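Local coordinates for protein glucokinase (Streptomyces griseus, PDB 3VGL) that probably phosphorylates D-glucose to glucose 6-phosphate with ATP, as a zinc-containing glucokinase of the ROK family, at residues Q120-V125 / P253-V258; A200-L205 / Q224-A229. One frame throughout, in Å; residues are numbered along the deposited sequence.

Contact 1 of 2, residues Q120-V125 / P253-V258; sequences QGHDDV and PSAFIV
His122 and Ser254 make the main polar link between the loop 120-125 and the start of the strand segment 253-258. His122 ND1 and Ser254 OG lie 2.6 Å apart in a hydrogen bond, and either atom could be the donor. The hydroxyl meets the imidazole at its edge, near the ring plane, and Ser254 CB lies in that plane too. Ser254 OG sits between its own backbone N and carbonyl carbon (chi1 55°), a rotamer that faces it to the loop. A water extends this link. It lies 2.7 Å from Ser254 OG, and it accepts from Asp123 N at 2.8 Å. The histidine is thus tied to the backbone of its own loop through the serine and the water.

One backbone bond joins the segments directly. Ser254 N donates to Asp124 O at 3.0 Å, nearly along the C=O axis.

The remaining contacts are apolar or weakly polar. Ala255 CB lies obliquely to the His122 ring, 4.2 Å from its centroid, in an off-centre CH-pi contact. Pro253 CB packs against Asp124 O and Val125 CA. Val125 CA also makes a CA-H...O contact with Ala255 O at 3.4 Å. Val125 CG1 touches Ala255 CB, and Val125 CG2 reaches Ile257 CD1 at 4.2 Å.

The contact lies where strands 125-130 and 255-259 begin to run side by side, parallel, in one mixed sheet. Strand 134-140 flanks the first and strand 291-294 the second. This five-stranded sheet is consistent with the actin-like ATPase fold of the ROK family. Asp124 OD1 is held by Gly141 N, just past strand 134-140. Phe256 packs on helix 227-251, and Ser254 touches Arg148 of a second subunit.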
loop_
_atom_site.group_PDB
_atom_site.type_symbol
_atom_site.label_atom_id
_atom_site.label_comp_id
_atom_site.label_asym_id
_atom_site.label_seq_id
_atom_site.Cartn_x
_atom_site.Cartn_y
_atom_site.Cartn_z
ATOM N N GLN A 120 9.343 18.668 -30.251
ATOM C CA GLN A 120 10.207 19.466 -31.121
ATOM C C GLN A 120 10.949 20.541 -30.342
ATOM O O GLN A 120 10.334 21.302 -29.593
ATOM C CB GLN A 120 9.380 20.126 -32.219
ATOM C CG GLN A 120 8.910 19.155 -33.272
ATOM C CD GLN A 120 7.984 19.813 -34.285
ATOM O OE1 GLN A 120 6.787 19.980 -34.045
ATOM N NE2 GLN A 120 8.533 20.188 -35.420
ATOM N N GLY A 121 12.270 20.590 -30.520
ATOM C CA GLY A 121 13.100 21.617 -29.864
ATOM C C GLY A 121 13.689 21.189 -28.533
ATOM O O GLY A 121 14.524 21.889 -27.954
ATOM N N HIS A 122 13.235 20.040 -28.031
ATOM C CA HIS A 122 13.749 19.488 -26.780
ATOM C C HIS A 122 14.862 18.471 -27.076
ATOM O O HIS A 122 14.970 17.995 -28.211
ATOM C CB HIS A 122 12.608 18.825 -25.996
ATOM C CG HIS A 122 11.535 19.772 -25.539
ATOM N ND1 HIS A 122 11.454 20.245 -24.247
ATOM C CD2 HIS A 122 10.497 20.335 -26.207
ATOM C CE1 HIS A 122 10.418 21.059 -24.136
ATOM N NE2 HIS A 122 9.815 21.126 -25.312
ATOM N N ASP A 123 15.691 18.154 -26.075
ATOM C CA ASP A 123 16.723 17.117 -26.211
ATOM C C ASP A 123 16.414 15.873 -25.389
ATOM O O ASP A 123 16.846 14.771 -25.734
ATOM C CB ASP A 123 18.095 17.631 -25.774
ATOM C CG ASP A 123 18.539 18.855 -26.553
ATOM O OD1 ASP A 123 19.141 19.745 -25.925
ATOM O OD2 ASP A 123 18.299 18.924 -27.767
ATOM N N ASP A 124 15.697 16.074 -24.289
ATOM C CA ASP A 124 15.388 15.002 -23.335
ATOM C C ASP A 124 13.917 15.095 -22.989
ATOM O O ASP A 124 13.500 15.994 -22.266
ATOM C CB ASP A 124 16.276 15.116 -22.089
ATOM C CG ASP A 124 17.757 15.112 -22.435
ATOM O OD1 ASP A 124 18.310 14.025 -22.706
ATOM O OD2 ASP A 124 18.373 16.212 -22.469
ATOM N N VAL A 125 13.121 14.181 -23.543
ATOM C CA VAL A 125 11.685 14.156 -23.247
ATOM C C VAL A 125 11.241 12.750 -22.905
ATOM O O VAL A 125 11.841 11.777 -23.355
ATOM C CB VAL A 125 10.780 14.717 -24.394
ATOM C CG1 VAL A 125 11.096 16.176 -24.667
ATOM C CG2 VAL A 125 10.875 13.880 -25.659
ATOM N N PRO A 253 13.344 15.147 -17.328
ATOM C CA PRO A 253 13.298 15.664 -18.711
ATOM C C PRO A 253 12.831 17.121 -18.726
ATOM O O PRO A 253 12.356 17.628 -17.710
ATOM C CB PRO A 253 12.244 14.777 -19.359
ATOM C CG PRO A 253 11.253 14.587 -18.236
ATOM C CD PRO A 253 12.114 14.387 -16.995
ATOM N N SER A 254 12.934 17.785 -19.878
ATOM C CA SER A 254 12.373 19.123 -20.000
ATOM C C SER A 254 10.848 19.062 -20.163
ATOM O O SER A 254 10.143 20.009 -19.796
ATOM C CB SER A 254 13.005 19.858 -21.181
ATOM O OG SER A 254 12.862 19.106 -22.369
ATOM N N ALA A 255 10.355 17.954 -20.713
ATOM C CA ALA A 255 8.926 17.789 -20.919
ATOM C C ALA A 255 8.480 16.344 -20.811
ATOM O O ALA A 255 9.205 15.417 -21.221
ATOM C CB ALA A 255 8.529 18.350 -22.294
ATOM N N PHE A 256 7.273 16.195 -20.274
ATOM C CA PHE A 256 6.464 14.981 -20.388
ATOM C C PHE A 256 5.405 15.187 -21.442
ATOM O O PHE A 256 4.792 16.259 -21.508
ATOM C CB PHE A 256 5.790 14.651 -19.056
ATOM C CG PHE A 256 6.765 14.267 -17.995
ATOM C CD1 PHE A 256 7.382 13.029 -18.057
ATOM C CD2 PHE A 256 7.135 15.170 -16.990
ATOM C CE1 PHE A 256 8.341 12.663 -17.109
ATOM C CE2 PHE A 256 8.093 14.785 -16.003
ATOM C CZ PHE A 256 8.687 13.540 -16.087
ATOM N N ILE A 257 5.214 14.163 -22.269
ATOM C CA ILE A 257 4.224 14.223 -23.357
ATOM C C ILE A 257 3.276 13.065 -23.143
ATOM O O ILE A 257 3.709 11.908 -23.077
ATOM C CB ILE A 257 4.889 14.161 -24.741
ATOM C CG1 ILE A 257 5.944 15.268 -24.872
ATOM C CG2 ILE A 257 3.832 14.276 -25.839
ATOM C CD1 ILE A 257 6.842 15.143 -26.094
ATOM N N VAL A 258 1.994 13.387 -23.006
ATOM C CA VAL A 258 0.964 12.380 -22.726
ATOM C C VAL A 258 0.209 12.078 -24.003
ATOM O O VAL A 258 -0.412 12.981 -24.590
ATOM C CB VAL A 258 -0.012 12.884 -21.632
ATOM C CG1 VAL A 258 -1.036 11.796 -21.312
ATOM C CG2 VAL A 258 0.761 13.219 -20.352
HETATM O O HOH W 1 15.347 18.992 -23.402
#

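Contact 2 of 2, residues A200-L205 / Q224-A229; sequences AVLLGL and QGDPVA
Asp226 meets Val201 and Leu202 with its CG anti to the backbone N (chi1 179°), which places CG beside the start of helix 200-204. Leu202 CG is likewise anti to its backbone N (chi1 173°).

The carboxylate spans two helix starts. Asp226 OD1 accepts from Leu202 N at 2.9 Å. The donor stands above the carboxylate plane, 59° out of it. Asp226 OD2 turns to its own chain and accepts from Ala229 N at 2.9 Å with its anti lone pair. Asp226 occupies the N-cap position of helix 227-251, and this is its capping bond. A water donates to Asp226 OD1 at 2.6 Å and accepts from Val201 N at 3.0 Å, so a second amide of the first turn of helix 200-204 is linked to the same oxygen.

Carbon atoms pack beside the carboxylate. Leu202 CB lies against both oxygens of Asp226, and Val201 CB is 3.5 Å from Asp226 OD1. The apolar pair is Leu202 CD2 with Val228 CG1, at 3.9 Å, the two side chains crossing at about a right angle. On the outer side, Val201 CG1 packs on the end of the extended Gln224 chain. Gly225, at positive phi, closes helix 215-223 in a Schellman motif just before the new N-cap. Ala221 of that helix touches Asp226 and Ala229.

An alanine at Asp226 would probably leave Leu202 N and Ala229 N without their acceptor and loosen the hold between the two helix starts.

Both carboxylate oxygens are gripped, and the group faces amides from two helix N-termini. The N-H groups of the two helix starts would probably stabilise its negative charge and tend to lower its pKa. One buried acid thus serves as cap for its own helix and as clamp on the neighbouring one.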
loop_
_atom_site.group_PDB
_atom_site.type_symbol
_atom_site.label_atom_id
_atom_site.label_comp_id
_atom_site.label_asym_id
_atom_site.label_seq_id
_atom_site.Cartn_x
_atom_site.Cartn_y
_atom_site.Cartn_z
ATOM N N ALA A 200 -26.080 10.922 -14.598
ATOM C CA ALA A 200 -27.176 10.963 -15.572
ATOM C C ALA A 200 -26.727 11.255 -17.008
ATOM O O ALA A 200 -27.114 10.536 -17.942
ATOM C CB ALA A 200 -28.255 11.954 -15.130
ATOM N N VAL A 201 -25.913 12.298 -17.174
ATOM C CA VAL A 201 -25.364 12.659 -18.484
ATOM C C VAL A 201 -24.492 11.532 -19.055
ATOM O O VAL A 201 -24.642 11.143 -20.216
ATOM C CB VAL A 201 -24.590 14.006 -18.427
ATOM C CG1 VAL A 201 -23.791 14.245 -19.710
ATOM C CG2 VAL A 201 -25.549 15.163 -18.171
ATOM N N LEU A 202 -23.595 10.992 -18.230
ATOM C CA LEU A 202 -22.725 9.907 -18.671
ATOM C C LEU A 202 -23.510 8.700 -19.164
ATOM O O LEU A 202 -23.254 8.198 -20.259
ATOM C CB LEU A 202 -21.754 9.501 -17.548
ATOM C CG LEU A 202 -20.855 8.273 -17.725
ATOM C CD1 LEU A 202 -19.962 8.448 -18.923
ATOM C CD2 LEU A 202 -20.031 8.055 -16.466
ATOM N N LEU A 203 -24.460 8.239 -18.357
ATOM C CA LEU A 203 -25.276 7.080 -18.716
ATOM C C LEU A 203 -26.132 7.342 -19.960
ATOM O O LEU A 203 -26.301 6.451 -20.796
ATOM C CB LEU A 203 -26.138 6.626 -17.529
ATOM C CG LEU A 203 -25.363 6.181 -16.277
ATOM C CD1 LEU A 203 -26.237 6.304 -15.035
ATOM C CD2 LEU A 203 -24.820 4.762 -16.420
ATOM N N GLY A 204 -26.625 8.571 -20.093
ATOM C CA GLY A 204 -27.406 8.986 -21.268
ATOM C C GLY A 204 -26.646 8.944 -22.587
ATOM O O GLY A 204 -27.252 8.830 -23.647
ATOM N N LEU A 205 -25.317 9.028 -22.531
ATOM C CA LEU A 205 -24.492 8.971 -23.740
ATOM C C LEU A 205 -24.284 7.536 -24.218
ATOM O O LEU A 205 -23.837 7.311 -25.346
ATOM C CB LEU A 205 -23.128 9.648 -23.500
ATOM C CG LEU A 205 -23.153 11.165 -23.258
ATOM C CD1 LEU A 205 -21.814 11.653 -22.718
ATOM C CD2 LEU A 205 -23.545 11.943 -24.515
ATOM N N GLN A 224 -19.251 18.192 -20.325
ATOM C CA GLN A 224 -20.577 18.722 -19.995
ATOM C C GLN A 224 -20.778 18.868 -18.484
ATOM O O GLN A 224 -21.843 19.290 -18.029
ATOM C CB GLN A 224 -21.671 17.833 -20.597
ATOM C CG GLN A 224 -21.755 17.892 -22.120
ATOM C CD GLN A 224 -22.782 16.930 -22.704
ATOM O OE1 GLN A 224 -22.552 16.322 -23.752
ATOM N NE2 GLN A 224 -23.916 16.782 -22.028
ATOM N N GLY A 225 -19.755 18.505 -17.714
ATOM C CA GLY A 225 -19.739 18.722 -16.267
ATOM C C GLY A 225 -20.361 17.613 -15.437
ATOM O O GLY A 225 -20.674 17.828 -14.266
ATOM N N ASP A 226 -20.533 16.433 -16.040
ATOM C CA ASP A 226 -21.049 15.261 -15.334
ATOM C C ASP A 226 -20.113 14.980 -14.158
ATOM O O ASP A 226 -18.918 14.741 -14.373
ATOM C CB ASP A 226 -21.115 14.057 -16.289
ATOM C CG ASP A 226 -21.629 12.792 -15.622
ATOM O OD1 ASP A 226 -22.812 12.453 -15.807
ATOM O OD2 ASP A 226 -20.852 12.114 -14.922
ATOM N N PRO A 227 -20.632 15.050 -12.912
ATOM C CA PRO A 227 -19.763 14.947 -11.728
ATOM C C PRO A 227 -19.002 13.629 -11.631
ATOM O O PRO A 227 -17.826 13.630 -11.237
ATOM C CB PRO A 227 -20.737 15.076 -10.552
ATOM C CG PRO A 227 -21.931 15.741 -11.109
ATOM C CD PRO A 227 -22.034 15.333 -12.542
ATOM N N VAL A 228 -19.664 12.526 -11.970
ATOM C CA VAL A 228 -19.025 11.203 -11.922
ATOM C C VAL A 228 -17.901 11.133 -12.951
ATOM O O VAL A 228 -16.826 10.591 -12.662
ATOM C CB VAL A 228 -20.058 10.055 -12.104
ATOM C CG1 VAL A 228 -19.392 8.773 -12.650
ATOM C CG2 VAL A 228 -20.773 9.779 -10.781
ATOM N N ALA A 229 -18.128 11.689 -14.137
ATOM C CA ALA A 229 -17.086 11.684 -15.166
ATOM C C ALA A 229 -15.902 12.563 -14.747
ATOM O O ALA A 229 -14.749 12.178 -14.914
ATOM C CB ALA A 229 -17.655 12.123 -16.506
HETATM O O HOH W 2 -24.707 13.939 -14.930
#

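Overall arrangement
In chain order, 120-125, 200-205, 224-229, 253-258, contact 2 is nested inside the span closed by contact 1. The two centres are 34 Å apart, and the nearest atoms are about 15 Å apart. Helix 227-251 spans from the helical region beside the nucleotide at contact 2 to the sheet at contact 1, where it leads almost directly into strand 255-259. Contact 1 joins neighbouring parallel strands of a mixed sheet. Contact 2 packs the short helix 200-204 against the start of the long helix 227-251, its centre about 25 Å from the centre of the chain. Both lie away from the glucose and metal sites. The side chain of Leu202 is about 9 Å from the bound nucleotide analogue.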